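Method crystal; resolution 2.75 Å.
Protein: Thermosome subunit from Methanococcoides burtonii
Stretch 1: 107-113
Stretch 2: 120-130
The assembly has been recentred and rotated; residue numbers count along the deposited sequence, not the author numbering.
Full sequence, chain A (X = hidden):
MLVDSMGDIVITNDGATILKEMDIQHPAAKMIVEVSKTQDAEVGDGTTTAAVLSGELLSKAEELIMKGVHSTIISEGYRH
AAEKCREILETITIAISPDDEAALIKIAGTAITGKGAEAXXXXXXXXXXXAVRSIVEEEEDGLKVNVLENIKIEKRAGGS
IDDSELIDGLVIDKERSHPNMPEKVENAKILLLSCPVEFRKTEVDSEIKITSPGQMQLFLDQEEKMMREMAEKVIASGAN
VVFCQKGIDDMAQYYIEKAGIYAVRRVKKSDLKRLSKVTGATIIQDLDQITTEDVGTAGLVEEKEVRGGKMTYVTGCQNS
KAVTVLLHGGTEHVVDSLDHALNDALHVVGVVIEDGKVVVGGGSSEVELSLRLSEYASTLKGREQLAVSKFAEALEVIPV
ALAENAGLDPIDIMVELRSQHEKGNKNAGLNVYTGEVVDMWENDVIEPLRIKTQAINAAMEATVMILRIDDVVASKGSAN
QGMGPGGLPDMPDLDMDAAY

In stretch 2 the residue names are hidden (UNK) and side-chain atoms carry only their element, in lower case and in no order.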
# COMPACT_ATOMS: atom_id res chain seq x y z
N ILE A 107 12.15 -7.00 -2.44
CA ILE A 107 10.85 -6.53 -2.90
C ILE A 107 10.75 -5.00 -2.80
O ILE A 107 10.50 -4.33 -3.80
CB ILE A 107 9.70 -7.25 -2.17
CG1 ILE A 107 9.55 -8.66 -2.72
CG2 ILE A 107 8.37 -6.50 -2.31
CD1 ILE A 107 8.49 -9.47 -2.02
N ALA A 108 10.97 -4.46 -1.61
CA ALA A 108 10.97 -3.01 -1.41
C ALA A 108 11.90 -2.28 -2.38
O ALA A 108 11.56 -1.22 -2.90
CB ALA A 108 11.32 -2.66 0.05
N GLY A 109 13.08 -2.85 -2.62
CA GLY A 109 14.01 -2.31 -3.59
C GLY A 109 13.36 -1.98 -4.93
O GLY A 109 13.69 -0.97 -5.55
N THR A 110 12.43 -2.81 -5.39
CA THR A 110 11.83 -2.62 -6.70
C THR A 110 11.05 -1.31 -6.82
O THR A 110 10.85 -0.81 -7.94
CB THR A 110 10.89 -3.79 -7.09
OG1 THR A 110 9.67 -3.71 -6.34
CG2 THR A 110 11.57 -5.13 -6.87
N ALA A 111 10.61 -0.75 -5.70
CA ALA A 111 9.81 0.48 -5.74
C ALA A 111 10.65 1.76 -5.66
O ALA A 111 10.14 2.88 -5.74
CB ALA A 111 8.73 0.47 -4.64
N ILE A 112 11.96 1.56 -5.54
CA ILE A 112 12.88 2.64 -5.25
C ILE A 112 13.89 2.76 -6.38
O ILE A 112 14.92 2.08 -6.38
CB ILE A 112 13.63 2.36 -3.91
CG1 ILE A 112 12.63 2.02 -2.79
CG2 ILE A 112 14.55 3.51 -3.53
CD1 ILE A 112 13.29 1.74 -1.44
N THR A 113 13.59 3.61 -7.35
CA THR A 113 14.41 3.69 -8.55
C THR A 113 14.39 5.07 -9.21
O THR A 113 13.63 5.95 -8.81
CB THR A 113 13.99 2.61 -9.57
OG1 THR A 113 12.56 2.47 -9.54
CG2 THR A 113 14.64 1.27 -9.23
N UNK A 120 20.69 5.63 -2.15
CA UNK A 120 19.71 5.48 -1.09
C UNK A 120 19.00 4.12 -1.09
O UNK A 120 18.26 3.80 -0.17
c UNK A 120 19.65 10.13 -2.14
c UNK A 120 19.18 8.82 -2.23
c UNK A 120 20.10 10.61 -0.91
c UNK A 120 18.65 6.57 -1.21
c UNK A 120 20.09 9.79 0.20
c UNK A 120 19.16 7.98 -1.12
c UNK A 120 19.61 8.49 0.10
o UNK A 120 20.57 11.90 -0.80
N UNK A 121 19.22 3.32 -2.12
CA UNK A 121 18.42 2.10 -2.32
C UNK A 121 18.52 1.08 -1.17
O UNK A 121 17.51 0.62 -0.65
c UNK A 121 18.12 0.14 -3.97
c UNK A 121 18.75 1.48 -3.69
n UNK A 121 16.68 -1.32 -7.19
c UNK A 121 17.44 -1.31 -5.90
c UNK A 121 17.60 0.11 -5.39
N UNK A 122 19.73 0.75 -0.75
CA UNK A 122 19.90 -0.19 0.35
C UNK A 122 19.23 0.28 1.64
O UNK A 122 18.45 -0.45 2.25
o UNK A 122 22.82 -0.58 -2.77
o UNK A 122 22.56 1.12 -1.40
c UNK A 122 21.38 -0.46 0.61
c UNK A 122 22.13 -1.10 -0.55
c UNK A 122 22.52 -0.11 -1.65
N UNK A 123 19.55 1.51 2.06
CA UNK A 123 19.08 2.04 3.34
C UNK A 123 17.58 2.31 3.38
O UNK A 123 16.94 2.07 4.40
c UNK A 123 23.58 4.22 4.48
n UNK A 123 24.32 5.50 4.25
c UNK A 123 22.08 4.40 4.19
c UNK A 123 19.85 3.31 3.73
c UNK A 123 21.29 3.08 4.20
N UNK A 124 17.02 2.81 2.29
CA UNK A 124 15.58 3.04 2.26
C UNK A 124 14.80 1.71 2.27
O UNK A 124 13.69 1.63 2.78
c UNK A 124 13.76 5.45 2.44
c UNK A 124 15.18 3.89 1.07
c UNK A 124 13.79 4.50 1.23
c UNK A 124 13.39 5.22 -0.02
N UNK A 125 15.40 0.67 1.72
CA UNK A 125 14.78 -0.64 1.71
C UNK A 125 14.70 -1.22 3.12
O UNK A 125 13.66 -1.74 3.55
o UNK A 125 15.47 -1.18 -0.54
c UNK A 125 15.57 -1.59 0.80
N UNK A 126 15.81 -1.11 3.84
CA UNK A 126 15.88 -1.51 5.23
C UNK A 126 14.83 -0.79 6.06
O UNK A 126 14.16 -1.38 6.89
c UNK A 126 17.26 -1.23 5.77
N UNK A 127 14.71 0.51 5.83
CA UNK A 127 13.78 1.32 6.59
C UNK A 127 12.35 0.89 6.28
O UNK A 127 11.55 0.72 7.20
c UNK A 127 13.72 5.21 6.74
c UNK A 127 13.18 3.83 7.01
c UNK A 127 13.22 3.50 8.48
c UNK A 127 14.01 2.80 6.26
N UNK A 128 12.04 0.70 5.00
CA UNK A 128 10.73 0.21 4.60
C UNK A 128 10.34 -1.08 5.32
O UNK A 128 9.24 -1.21 5.85
c UNK A 128 9.29 -0.62 2.78
o UNK A 128 10.92 1.08 2.36
c UNK A 128 10.66 -0.10 3.12
N UNK A 129 11.26 -2.04 5.32
CA UNK A 129 10.99 -3.37 5.85
C UNK A 129 10.79 -3.36 7.38
O UNK A 129 9.93 -4.05 7.92
c UNK A 129 12.08 -4.38 5.39
c UNK A 129 12.00 -5.69 6.15
c UNK A 129 11.97 -4.64 3.90
N UNK A 130 11.58 -2.54 8.05
CA UNK A 130 11.52 -2.41 9.50
C UNK A 130 10.22 -1.73 9.96
O UNK A 130 9.70 -2.03 11.02
c UNK A 130 14.21 -0.34 13.26
c UNK A 130 12.73 -1.64 9.97
c UNK A 130 12.78 -1.35 11.44
n UNK A 130 15.50 0.37 13.53
c UNK A 130 14.13 -0.75 11.80

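Position 120 carries one carbon and then a six-carbon ring bearing an oxygen, which is tyrosine. Tyr120 sits at the N-cap position; the nearest approach of its side chain is Tyr120 CB to Ile112 CG2, 5.6 Å, and its end leads away.

Position 121 has four carbons in a row ending in nitrogen; the nitrogen nears the carbonyl oxygen of Gly109, the third carbon that of Ile112. This unbranched chain fits only lysine. Although its CA-to-CB bond points sideways, the end comes nearer: Lys121 NZ lies 3.4 Å from Gly109 O, a weak hydrogen bond, and Lys121 CD 3.5 Å from Ile112 O. Chi2, at 137°, falls between wells.

Position 122 shows three carbons, the third carrying two oxygens: a carboxylate two methylenes from CA, hence glutamate. Glu122 points away and touches a crystal neighbour.

Position 123 repeats the row of four carbons and a nitrogen, so it is lysine. Lys123 is out of reach of stretch 1, and its NZ is hydrogen-bonded elsewhere in the structure.

Position 124 has four carbons forked at the second, and a fork carbon packs on Ile112: leucine. Leu124 points toward stretch 1, with CD2 3.8 Å from Ile112 CD1.

Position 125 has one carbon and one oxygen, the oxygen near Gly109 and Ile112: serine. Ser125 OG approaches Gly109 CA at 3.6 Å and Ile112 CD1 at 3.8 Å, but its hydrogen bond goes back to Lys121 O at 2.7 Å.

Position 126 has a single carbon, so it is alanine; Ala126 points away and is exposed.

Position 127 again has four carbons forked at the second, a leucine. The nearest approach is Leu127 CB to Ile112 CD1, 7.8 Å, too far for contact.

Position 128 has a carbon carrying one oxygen and one carbon, the latter touching Ala108: threonine. Thr128 CG2 meets Ala108 CB at 4.0 Å, while Thr128 OG1 donates to Leu124 O at 2.9 Å.

Position 129 has three carbons, branched at the first, one branch reaching Ala108: valine. Val129 CG2 lies 4.4 Å from Ala108 CB.

Position 130 has four carbons in a row and a nitrogen, a lysine; Lys130 is extended, all four chi angles t, and does not reach stretch 1.

The contact buries 372 Å², both sides summed, mainly by close packing. The backbones come close at Ala108 and Ser125, CA to CA 5.5 Å; an ideal CB on Gly109 would sit 3.7 Å from Lys121 CE, without a clash. The type I turn from Gly109 to Ile112 closes with Ile112 N to Gly109 O at 3.1 Å, and Ile112 contributes the largest covered area, 95 Å².

Stretch 2, residues 120-130: YKEKLSALTVK
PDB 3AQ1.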